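Local coordinates for protein EST1E (Clostridium proteoclasticum, PDB 2WTM) that hydrolyses ester bonds as a promiscuous feruloyl esterase of the alpha/beta-hydrolase fold, probably through a serine nucleophile, at residues Thr59-His67 and Lys81-Tyr92; Ala135-Leu146 and Tyr172-Glu182. One frame throughout, in Å; residues are numbered along the deposited sequence.

Contact 1. Residues Thr59-His67 and Lys81-Tyr92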
loop_
_atom_site.group_PDB
_atom_site.type_symbol
_atom_site.label_atom_id
_atom_site.label_comp_id
_atom_site.label_asym_id
_atom_site.label_seq_id
_atom_site.Cartn_x
_atom_site.Cartn_y
_atom_site.Cartn_z
ATOM N N THR A 59 23.487 -11.490 4.545
ATOM C CA THR A 59 22.067 -11.385 4.905
ATOM C C THR A 59 21.788 -10.025 5.468
ATOM O O THR A 59 22.625 -9.421 6.173
ATOM C CB THR A 59 21.671 -12.468 5.902
ATOM O OG1 THR A 59 22.551 -12.432 7.070
ATOM C CG2 THR A 59 21.687 -13.853 5.200
ATOM N N LEU A 60 20.562 -9.548 5.204
ATOM C CA LEU A 60 20.120 -8.285 5.768
ATOM C C LEU A 60 18.782 -8.597 6.357
ATOM O O LEU A 60 17.760 -8.719 5.641
ATOM C CB LEU A 60 20.079 -7.154 4.727
ATOM C CG LEU A 60 19.733 -5.703 5.110
ATOM C CD1 LEU A 60 20.744 -5.208 6.163
ATOM C CD2 LEU A 60 19.760 -4.879 3.895
ATOM N N ARG A 61 18.774 -8.795 7.674
ATOM C CA ARG A 61 17.586 -8.963 8.440
ATOM C C ARG A 61 17.037 -7.598 8.805
ATOM O O ARG A 61 17.758 -6.784 9.383
ATOM C CB ARG A 61 17.828 -9.798 9.713
ATOM C CG ARG A 61 18.242 -11.259 9.526
ATOM C CD ARG A 61 18.701 -11.873 10.814
ATOM N NE ARG A 61 19.989 -11.307 11.228
ATOM C CZ ARG A 61 20.403 -11.267 12.477
ATOM N NH1 ARG A 61 19.609 -11.659 13.419
ATOM N NH2 ARG A 61 21.640 -10.855 12.792
ATOM N N ALA A 62 15.761 -7.293 8.495
ATOM C CA ALA A 62 15.208 -5.960 8.794
ATOM C C ALA A 62 13.959 -6.110 9.637
ATOM O O ALA A 62 13.060 -6.941 9.299
ATOM C CB ALA A 62 14.831 -5.275 7.455
ATOM N N ASP A 63 13.875 -5.345 10.713
ATOM C CA ASP A 63 12.713 -5.244 11.543
ATOM C C ASP A 63 11.749 -4.243 10.824
ATOM O O ASP A 63 12.125 -3.127 10.455
ATOM C CB ASP A 63 13.047 -4.695 12.928
ATOM C CG ASP A 63 13.776 -5.688 13.797
ATOM O OD1 ASP A 63 13.643 -6.904 13.531
ATOM O OD2 ASP A 63 14.415 -5.196 14.787
ATOM N N MET A 64 10.530 -4.683 10.603
ATOM C CA MET A 64 9.534 -3.871 9.946
ATOM C C MET A 64 8.869 -2.899 10.875
ATOM O O MET A 64 9.009 -2.929 12.082
ATOM C CB MET A 64 8.483 -4.819 9.303
ATOM C CG MET A 64 9.110 -5.858 8.314
ATOM S SD MET A 64 9.554 -5.029 6.779
ATOM C CE MET A 64 11.285 -4.543 7.048
ATOM N N TYR A 65 8.096 -1.985 10.303
ATOM C CA TYR A 65 7.355 -0.936 11.063
ATOM C C TYR A 65 6.717 -1.575 12.277
ATOM O O TYR A 65 6.000 -2.585 12.191
ATOM C CB TYR A 65 6.251 -0.326 10.163
ATOM C CG TYR A 65 5.508 0.814 10.807
ATOM C CD1 TYR A 65 5.704 2.148 10.354
ATOM C CD2 TYR A 65 4.591 0.611 11.796
ATOM C CE1 TYR A 65 5.011 3.232 10.920
ATOM C CE2 TYR A 65 3.873 1.696 12.379
ATOM C CZ TYR A 65 4.133 2.974 11.953
ATOM O OH TYR A 65 3.437 4.047 12.416
ATOM N N GLY A 66 6.944 -0.984 13.438
ATOM C CA GLY A 66 6.232 -1.397 14.635
ATOM C C GLY A 66 6.679 -2.707 15.275
ATOM O O GLY A 66 5.979 -3.214 16.167
ATOM N N HIS A 67 7.852 -3.217 14.835
ATOM C CA HIS A 67 8.360 -4.511 15.222
ATOM C C HIS A 67 9.786 -4.381 15.619
ATOM O O HIS A 67 10.532 -3.491 15.186
ATOM C CB HIS A 67 8.213 -5.495 14.073
ATOM C CG HIS A 67 6.800 -5.961 13.896
ATOM N ND1 HIS A 67 5.789 -5.127 13.423
ATOM C CD2 HIS A 67 6.220 -7.146 14.164
ATOM C CE1 HIS A 67 4.657 -5.802 13.417
ATOM N NE2 HIS A 67 4.890 -7.039 13.836
ATOM N N LYS A 81 2.560 -0.335 4.839
ATOM C CA LYS A 81 3.793 0.144 5.499
ATOM C C LYS A 81 4.945 -0.830 5.362
ATOM O O LYS A 81 6.080 -0.406 5.050
ATOM C CB LYS A 81 3.521 0.482 6.955
ATOM C CG LYS A 81 2.497 1.610 7.082
ATOM C CD LYS A 81 2.308 2.116 8.525
ATOM C CE LYS A 81 1.106 3.105 8.677
ATOM N NZ LYS A 81 1.106 3.746 10.045
ATOM N N TRP A 82 4.692 -2.113 5.633
ATOM C CA TRP A 82 5.703 -3.110 5.450
ATOM C C TRP A 82 6.246 -3.152 4.020
ATOM O O TRP A 82 7.467 -3.286 3.801
ATOM C CB TRP A 82 5.203 -4.520 5.866
ATOM C CG TRP A 82 5.223 -4.728 7.348
ATOM C CD1 TRP A 82 5.094 -3.801 8.362
ATOM C CD2 TRP A 82 5.438 -6.015 7.992
ATOM N NE1 TRP A 82 5.222 -4.465 9.613
ATOM C CE2 TRP A 82 5.468 -5.798 9.387
ATOM C CE3 TRP A 82 5.692 -7.298 7.499
ATOM C CZ2 TRP A 82 5.709 -6.868 10.279
ATOM C CZ3 TRP A 82 5.966 -8.312 8.346
ATOM C CH2 TRP A 82 5.960 -8.114 9.721
ATOM N N LEU A 83 5.388 -3.034 3.017
ATOM C CA LEU A 83 5.895 -3.139 1.619
ATOM C C LEU A 83 6.770 -1.875 1.366
ATOM O O LEU A 83 7.861 -1.939 0.767
ATOM C CB LEU A 83 4.753 -3.239 0.621
ATOM C CG LEU A 83 4.152 -4.602 0.727
ATOM C CD1 LEU A 83 2.957 -4.595 -0.086
ATOM C CD2 LEU A 83 5.134 -5.695 0.299
ATOM N N THR A 84 6.339 -0.717 1.853
ATOM C CA THR A 84 7.172 0.550 1.797
ATOM C C THR A 84 8.552 0.317 2.394
ATOM O O THR A 84 9.574 0.669 1.829
ATOM C CB THR A 84 6.387 1.743 2.344
ATOM O OG1 THR A 84 5.209 1.940 1.505
ATOM C CG2 THR A 84 7.217 2.976 2.358
ATOM N N ASN A 85 8.508 -0.268 3.595
ATOM C CA ASN A 85 9.729 -0.575 4.346
ATOM C C ASN A 85 10.657 -1.466 3.527
ATOM O O ASN A 85 11.872 -1.243 3.395
ATOM C CB ASN A 85 9.432 -1.229 5.708
ATOM C CG ASN A 85 8.607 -0.402 6.662
ATOM O OD1 ASN A 85 8.116 -0.941 7.622
ATOM N ND2 ASN A 85 8.586 0.909 6.493
ATOM N N ILE A 86 10.113 -2.514 2.972
ATOM C CA ILE A 86 10.932 -3.448 2.189
ATOM C C ILE A 86 11.500 -2.817 0.938
ATOM O O ILE A 86 12.660 -3.050 0.617
ATOM C CB ILE A 86 10.154 -4.727 1.867
ATOM C CG1 ILE A 86 9.762 -5.477 3.116
ATOM C CG2 ILE A 86 10.914 -5.648 0.874
ATOM C CD1 ILE A 86 8.687 -6.582 2.985
ATOM N N LEU A 87 10.751 -1.982 0.222
ATOM C CA LEU A 87 11.301 -1.218 -0.917
ATOM C C LEU A 87 12.488 -0.381 -0.437
ATOM O O LEU A 87 13.470 -0.254 -1.140
ATOM C CB LEU A 87 10.199 -0.340 -1.550
ATOM C CG LEU A 87 9.138 -1.090 -2.275
ATOM C CD1 LEU A 87 8.125 -0.090 -2.870
ATOM C CD2 LEU A 87 9.517 -2.140 -3.216
ATOM N N ALA A 88 12.391 0.189 0.768
ATOM C CA ALA A 88 13.501 0.984 1.325
ATOM C C ALA A 88 14.716 0.121 1.579
ATOM O O ALA A 88 15.873 0.549 1.374
ATOM C CB ALA A 88 13.076 1.667 2.539
ATOM N N VAL A 89 14.479 -1.088 2.044
ATOM C CA VAL A 89 15.602 -1.958 2.375
ATOM C C VAL A 89 16.216 -2.412 1.032
ATOM O O VAL A 89 17.470 -2.533 0.923
ATOM C CB VAL A 89 15.121 -3.160 3.224
ATOM C CG1 VAL A 89 16.186 -4.248 3.318
ATOM C CG2 VAL A 89 14.648 -2.733 4.591
ATOM N N VAL A 90 15.416 -2.796 0.036
ATOM C CA VAL A 90 15.963 -3.123 -1.297
ATOM C C VAL A 90 16.762 -1.936 -1.897
ATOM O O VAL A 90 17.869 -2.098 -2.383
ATOM C CB VAL A 90 14.858 -3.500 -2.237
ATOM C CG1 VAL A 90 15.395 -3.653 -3.742
ATOM C CG2 VAL A 90 14.150 -4.760 -1.848
ATOM N N ASP A 91 16.283 -0.734 -1.713
ATOM C CA ASP A 91 16.985 0.454 -2.274
ATOM C C ASP A 91 18.326 0.647 -1.579
ATOM O O ASP A 91 19.301 1.115 -2.225
ATOM C CB ASP A 91 16.090 1.714 -2.248
ATOM C CG ASP A 91 14.961 1.629 -3.287
ATOM O OD1 ASP A 91 15.053 0.766 -4.188
ATOM O OD2 ASP A 91 14.021 2.450 -3.123
ATOM N N TYR A 92 18.378 0.340 -0.303
ATOM C CA TYR A 92 19.624 0.432 0.484
ATOM C C TYR A 92 20.591 -0.635 -0.032
ATOM O O TYR A 92 21.783 -0.365 -0.289
ATOM C CB TYR A 92 19.333 0.222 1.973
ATOM C CG TYR A 92 20.588 0.092 2.806
ATOM C CD1 TYR A 92 21.247 1.215 3.185
ATOM C CD2 TYR A 92 21.083 -1.124 3.127
ATOM C CE1 TYR A 92 22.468 1.092 3.936
ATOM C CE2 TYR A 92 22.258 -1.258 3.860
ATOM C CZ TYR A 92 22.919 -0.157 4.231
ATOM O OH TYR A 92 24.093 -0.315 4.969
#

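Contact 2. Residues Ala135-Leu146 and Tyr172-Glu182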
loop_
_atom_site.group_PDB
_atom_site.type_symbol
_atom_site.label_atom_id
_atom_site.label_comp_id
_atom_site.label_asym_id
_atom_site.label_seq_id
_atom_site.Cartn_x
_atom_site.Cartn_y
_atom_site.Cartn_z
ATOM N N ALA A 135 -0.025 -16.336 3.344
ATOM C CA ALA A 135 -0.475 -15.795 2.067
ATOM C C ALA A 135 -1.994 -15.668 1.965
ATOM O O ALA A 135 -2.507 -15.000 1.043
ATOM C CB ALA A 135 0.005 -16.667 0.958
ATOM N N MET A 136 -2.716 -16.304 2.877
ATOM C CA MET A 136 -4.204 -16.167 2.883
ATOM C C MET A 136 -4.675 -14.935 3.670
ATOM O O MET A 136 -5.896 -14.679 3.709
ATOM C CB MET A 136 -4.889 -17.447 3.423
ATOM C CG MET A 136 -4.560 -18.712 2.698
ATOM S SD MET A 136 -5.130 -18.607 1.035
ATOM C CE MET A 136 -6.873 -18.442 1.346
ATOM N N ILE A 137 -3.787 -14.144 4.307
ATOM C CA ILE A 137 -4.293 -13.014 5.110
ATOM C C ILE A 137 -5.286 -12.156 4.306
ATOM O O ILE A 137 -6.319 -11.801 4.836
ATOM C CB ILE A 137 -3.144 -12.215 5.764
ATOM C CG1 ILE A 137 -2.687 -12.981 7.028
ATOM C CG2 ILE A 137 -3.609 -10.798 6.087
ATOM C CD1 ILE A 137 -1.489 -12.399 7.670
ATOM N N PRO A 138 -4.939 -11.738 3.061
ATOM C CA PRO A 138 -5.914 -10.823 2.338
ATOM C C PRO A 138 -7.232 -11.482 2.050
ATOM O O PRO A 138 -8.270 -10.818 2.319
ATOM C CB PRO A 138 -5.136 -10.360 1.099
ATOM C CG PRO A 138 -3.643 -10.543 1.573
ATOM C CD PRO A 138 -3.631 -11.820 2.374
ATOM N N GLU A 139 -7.216 -12.701 1.586
ATOM C CA GLU A 139 -8.510 -13.373 1.211
ATOM C C GLU A 139 -9.342 -13.543 2.495
ATOM O O GLU A 139 -10.541 -13.204 2.563
ATOM C CB GLU A 139 -8.282 -14.678 0.484
ATOM C CG GLU A 139 -9.546 -15.480 0.359
ATOM C CD GLU A 139 -9.414 -16.786 -0.431
ATOM O OE1 GLU A 139 -8.387 -17.096 -1.079
ATOM O OE2 GLU A 139 -10.399 -17.542 -0.356
ATOM N N ILE A 140 -8.693 -13.980 3.566
ATOM C CA ILE A 140 -9.404 -14.247 4.798
ATOM C C ILE A 140 -9.891 -12.962 5.427
ATOM O O ILE A 140 -10.978 -12.922 5.951
ATOM C CB ILE A 140 -8.572 -15.126 5.714
ATOM C CG1 ILE A 140 -8.302 -16.495 5.090
ATOM C CG2 ILE A 140 -9.155 -15.264 7.094
ATOM C CD1 ILE A 140 -9.529 -17.201 4.594
ATOM N N ALA A 141 -9.147 -11.853 5.282
ATOM C CA ALA A 141 -9.594 -10.563 5.740
ATOM C C ALA A 141 -10.872 -10.117 5.022
ATOM O O ALA A 141 -11.765 -9.493 5.630
ATOM C CB ALA A 141 -8.501 -9.523 5.595
ATOM N N ARG A 142 -10.937 -10.451 3.756
ATOM C CA ARG A 142 -12.125 -10.163 2.940
ATOM C C ARG A 142 -13.355 -10.909 3.423
ATOM O O ARG A 142 -14.507 -10.372 3.262
ATOM C CB ARG A 142 -11.870 -10.395 1.438
ATOM C CG ARG A 142 -10.953 -9.336 0.815
ATOM C CD ARG A 142 -10.862 -9.457 -0.665
ATOM N NE ARG A 142 -10.053 -10.584 -1.121
ATOM C CZ ARG A 142 -8.737 -10.569 -1.273
ATOM N NH1 ARG A 142 -8.071 -9.479 -1.054
ATOM N NH2 ARG A 142 -8.113 -11.666 -1.758
ATOM N N THR A 143 -13.122 -12.042 4.065
ATOM C CA THR A 143 -14.200 -12.893 4.615
ATOM C C THR A 143 -14.559 -12.559 6.042
ATOM O O THR A 143 -15.539 -13.101 6.550
ATOM C CB THR A 143 -13.853 -14.391 4.601
ATOM O OG1 THR A 143 -12.899 -14.699 5.626
ATOM C CG2 THR A 143 -13.409 -14.842 3.303
ATOM N N GLY A 144 -13.780 -11.725 6.713
ATOM C CA GLY A 144 -14.038 -11.245 8.078
ATOM C C GLY A 144 -13.267 -11.999 9.136
ATOM O O GLY A 144 -13.757 -12.153 10.275
ATOM N N GLU A 145 -12.043 -12.456 8.853
ATOM C CA GLU A 145 -11.215 -12.965 9.926
ATOM C C GLU A 145 -9.748 -12.498 9.790
ATOM O O GLU A 145 -9.250 -12.253 8.663
ATOM C CB GLU A 145 -11.281 -14.478 9.968
ATOM C CG GLU A 145 -10.199 -15.122 10.813
ATOM C CD GLU A 145 -10.241 -16.659 10.867
ATOM O OE1 GLU A 145 -11.320 -17.217 10.543
ATOM O OE2 GLU A 145 -9.161 -17.262 11.180
ATOM N N LEU A 146 -9.053 -12.433 10.915
ATOM C CA LEU A 146 -7.639 -12.200 10.909
ATOM C C LEU A 146 -7.046 -13.031 12.028
ATOM O O LEU A 146 -7.290 -12.740 13.205
ATOM C CB LEU A 146 -7.285 -10.710 11.132
ATOM C CG LEU A 146 -5.770 -10.417 11.324
ATOM C CD1 LEU A 146 -4.983 -10.745 10.029
ATOM C CD2 LEU A 146 -5.574 -8.987 11.778
ATOM N N TYR A 172 -5.254 -2.023 9.484
ATOM C CA TYR A 172 -4.505 -3.217 9.034
ATOM C C TYR A 172 -5.449 -4.025 8.089
ATOM O O TYR A 172 -5.006 -4.449 7.011
ATOM C CB TYR A 172 -4.024 -4.075 10.228
ATOM C CG TYR A 172 -3.338 -5.361 9.770
ATOM C CD1 TYR A 172 -2.002 -5.518 9.807
ATOM C CD2 TYR A 172 -4.077 -6.402 9.260
ATOM C CE1 TYR A 172 -1.410 -6.643 9.315
ATOM C CE2 TYR A 172 -3.508 -7.539 8.756
ATOM C CZ TYR A 172 -2.159 -7.679 8.809
ATOM O OH TYR A 172 -1.544 -8.836 8.340
ATOM N N VAL A 173 -6.677 -4.281 8.532
ATOM C CA VAL A 173 -7.676 -5.036 7.756
ATOM C C VAL A 173 -8.149 -4.307 6.481
ATOM O O VAL A 173 -8.192 -4.911 5.425
ATOM C CB VAL A 173 -8.916 -5.435 8.614
ATOM C CG1 VAL A 173 -9.969 -6.215 7.815
ATOM C CG2 VAL A 173 -8.406 -6.206 9.869
ATOM N N ARG A 174 -8.421 -3.004 6.607
ATOM C CA ARG A 174 -8.781 -2.179 5.424
ATOM C C ARG A 174 -7.768 -2.305 4.304
ATOM O O ARG A 174 -8.099 -2.410 3.153
ATOM C CB ARG A 174 -8.984 -0.757 5.844
ATOM C CG ARG A 174 -10.055 -0.534 6.890
ATOM C CD ARG A 174 -10.342 0.865 7.194
ATOM N NE ARG A 174 -11.349 1.020 8.238
ATOM C CZ ARG A 174 -12.651 1.085 8.011
ATOM N NH1 ARG A 174 -13.103 1.027 6.770
ATOM N NH2 ARG A 174 -13.513 1.241 9.012
ATOM N N VAL A 175 -6.478 -2.281 4.692
ATOM C CA VAL A 175 -5.390 -2.428 3.742
ATOM C C VAL A 175 -5.295 -3.850 3.215
ATOM O O VAL A 175 -5.165 -4.106 2.030
ATOM C CB VAL A 175 -4.062 -1.996 4.392
ATOM C CG1 VAL A 175 -2.889 -2.425 3.567
ATOM C CG2 VAL A 175 -4.055 -0.488 4.648
ATOM N N ALA A 176 -5.311 -4.821 4.101
ATOM C CA ALA A 176 -5.139 -6.213 3.715
ATOM C C ALA A 176 -6.180 -6.651 2.693
ATOM O O ALA A 176 -5.908 -7.426 1.760
ATOM C CB ALA A 176 -5.194 -7.143 4.920
ATOM N N GLN A 177 -7.395 -6.225 2.934
ATOM C CA GLN A 177 -8.456 -6.610 2.047
ATOM C C GLN A 177 -8.206 -6.222 0.568
ATOM O O GLN A 177 -8.806 -6.831 -0.355
ATOM C CB GLN A 177 -9.764 -5.960 2.523
ATOM C CG GLN A 177 -10.414 -6.571 3.759
ATOM C CD GLN A 177 -11.756 -5.932 4.046
ATOM O OE1 GLN A 177 -12.041 -4.838 3.604
ATOM N NE2 GLN A 177 -12.569 -6.618 4.875
ATOM N N THR A 178 -7.366 -5.191 0.343
ATOM C CA THR A 178 -7.173 -4.680 -1.032
ATOM C C THR A 178 -6.250 -5.565 -1.855
ATOM O O THR A 178 -6.123 -5.431 -3.067
ATOM C CB THR A 178 -6.665 -3.306 -1.038
ATOM O OG1 THR A 178 -5.261 -3.268 -0.703
ATOM C CG2 THR A 178 -7.533 -2.370 -0.184
ATOM N N ILE A 179 -5.503 -6.403 -1.195
ATOM C CA ILE A 179 -4.356 -7.091 -1.823
ATOM C C ILE A 179 -4.791 -8.357 -2.486
ATOM O O ILE A 179 -5.313 -9.283 -1.866
ATOM C CB ILE A 179 -3.257 -7.368 -0.802
ATOM C CG1 ILE A 179 -2.672 -6.070 -0.307
ATOM C CG2 ILE A 179 -2.065 -8.169 -1.393
ATOM C CD1 ILE A 179 -1.803 -6.145 0.866
ATOM N N ARG A 180 -4.528 -8.437 -3.804
ATOM C CA ARG A 180 -4.802 -9.663 -4.579
ATOM C C ARG A 180 -3.526 -10.509 -4.733
ATOM O O ARG A 180 -2.786 -10.320 -5.659
ATOM C CB ARG A 180 -5.331 -9.266 -5.942
ATOM C CG ARG A 180 -6.456 -8.224 -5.893
ATOM C CD ARG A 180 -7.577 -8.522 -4.966
ATOM N NE ARG A 180 -8.143 -9.835 -5.227
ATOM C CZ ARG A 180 -9.380 -10.186 -4.923
ATOM N NH1 ARG A 180 -10.244 -9.315 -4.402
ATOM N NH2 ARG A 180 -9.759 -11.431 -5.185
ATOM N N VAL A 181 -3.278 -11.369 -3.752
ATOM C CA VAL A 181 -2.020 -12.147 -3.713
ATOM C C VAL A 181 -1.720 -12.858 -5.007
ATOM O O VAL A 181 -0.598 -12.903 -5.475
ATOM C CB VAL A 181 -1.994 -13.116 -2.481
ATOM C CG1 VAL A 181 -0.722 -13.897 -2.434
ATOM C CG2 VAL A 181 -2.147 -12.312 -1.198
ATOM N N GLU A 182 -2.775 -13.426 -5.577
ATOM C CA GLU A 182 -2.618 -14.217 -6.791
ATOM C C GLU A 182 -1.990 -13.457 -7.941
ATOM O O GLU A 182 -1.256 -14.057 -8.774
ATOM C CB GLU A 182 -3.990 -14.764 -7.188
ATOM C CG GLU A 182 -4.582 -15.845 -6.321
ATOM C CD GLU A 182 -5.186 -15.369 -4.970
ATOM O OE1 GLU A 182 -5.392 -14.115 -4.756
ATOM O OE2 GLU A 182 -5.477 -16.273 -4.129
HETATM O O HOH W 1 -6.043 -16.063 -1.482
HETATM O O HOH W 2 -5.464 -12.680 -2.341
#

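Contact 1. Residues Thr59-His67 and Lys81-Tyr92
Leu60 reaches from the strand to the helix behind it, laying CD2 3.7 Å from CG1 of Val89 and near the ring edge of Tyr92. This is strand-on-helix packing of the alpha/beta-hydrolase core: strand 59-62 belongs to the central sheet, and helix 81-92 runs back across it at 151°, the axes 10.4 Å apart. CG of Leu60 stands opposite its backbone N (chi1 -176°), which sends the branched end along Val89. Next on the same side, Ala62 offers just a methyl, its CB 3.8 Å from CG2 of Val89; a small residue suits a place where sheet and helix lie close.

Beyond the strand, Met64 passes CG over the face of the Trp82 indole. Its chain folds back at chi2, bringing SD 3.7 Å from CG1 of Ile86 and above the five-membered ring, though at a distance, as a Met-aromatic contact. Flexible and apolar, methionine can follow both the flat ring and the helix surface.

Tyr65 binds through its backbone: its N donates to OD1 of Asn85 at 2.9 Å, satisfying that buried N-H, which comes tilted from the Asn85 carbonyl plane. CD of Lys81 sits over the centre of the Tyr65 ring in a CH-pi contact, while the ammonium pairs with Asp9 of the second subunit. Tyr65 O takes two donors, NE1 of Trp82 at 3.3 Å, in the carbonyl plane, and ND1 of His67 from within its own segment at 2.8 Å. Gly66, with positive phi, lets the type II turn bring His67 round to that oxygen. The edge of Trp82 meets the face of His67 in a T-shaped pair, planes at 81°, with Trp82 CZ2 3.5 Å from His67 CE1.

Contact 2. Residues Ala135-Leu146 and Tyr172-Glu182
In the region inserted between core strands 125-131 and 192-197, helix 137-143 crosses helix 172-176 at -112°, and Pro138 fits against the turn that follows the second helix. CB of Pro138 touches both Ala176 O and Ile179 O, while its CG lies 3.6 Å from CG2 of Val181. A rigid ring suits the first turn of a helix, where an N-H would find no acceptor within the helix, and it lays apolar carbon against the two carbonyls. The backbones come closest at Pro138 and Ala176; one turn further on, Ala141 CB is 4.1 Å from Ala176 CB, and Ile137 CG2 adjoins the same methyl.

Leu146 crosses the Tyr172 ring at about a right angle, CD1 3.8 Å from CE2. Tyr172 OH touches the Ile137 branches and bonds to Gln109, the residue after the probable nucleophile. The insertion is the cap, or lid, familiar from alpha/beta-hydrolases, and polar side chains also tie the two segments together. Gln177 NE2 donates to Ala141 O at 3.1 Å, nearly straight at 171°, from above the carbonyl plane; Gly144 N, in the Schellman motif, reaches that oxygen from the other face. The Gln177 amide also holds Pro153 O and Arg122 of the second subunit.

Arg142 bends at chi3 (-74°), which turns its guanidinium toward the turn carbonyls. NH1 grips Gln177 O at 2.8 Å and Ile179 O at 2.9 Å, both near the guanidinium plane, so the group is fixed flat. The Arg180 guanidinium stacks on one face, centres 3.7 Å apart and planes nearly parallel, while Pro138 O lies over the opposite face; the nearby Glu182 carboxylate probably eases the like charges. One water links Arg142 NH2, Val181 N and Glu182 OE1, and another donates to both Glu139 OE1 and Glu182 OE2.

Overall arrangement
The two contacts follow one another along the chain: 59-67 and 81-92 are joined before 135-146 meets 172-182. Their centres lie 20 Å apart and their nearest atoms about 5 Å, without touching. Contact 1 belongs to the core, about 10 Å from the centre of the chain, and contact 2 to the cap, about 16 Å out. Both approach the probable nucleophile elbow around Ser108: Trp82 touches it, whereas Ile137 lies near it and about 6 Å from a bound phosphate, probably from the crystallisation liquor. Helix 79-93 also joins core to cap, since Phe80 packs on Val175 and Thr178. Both contacts reach the second subunit.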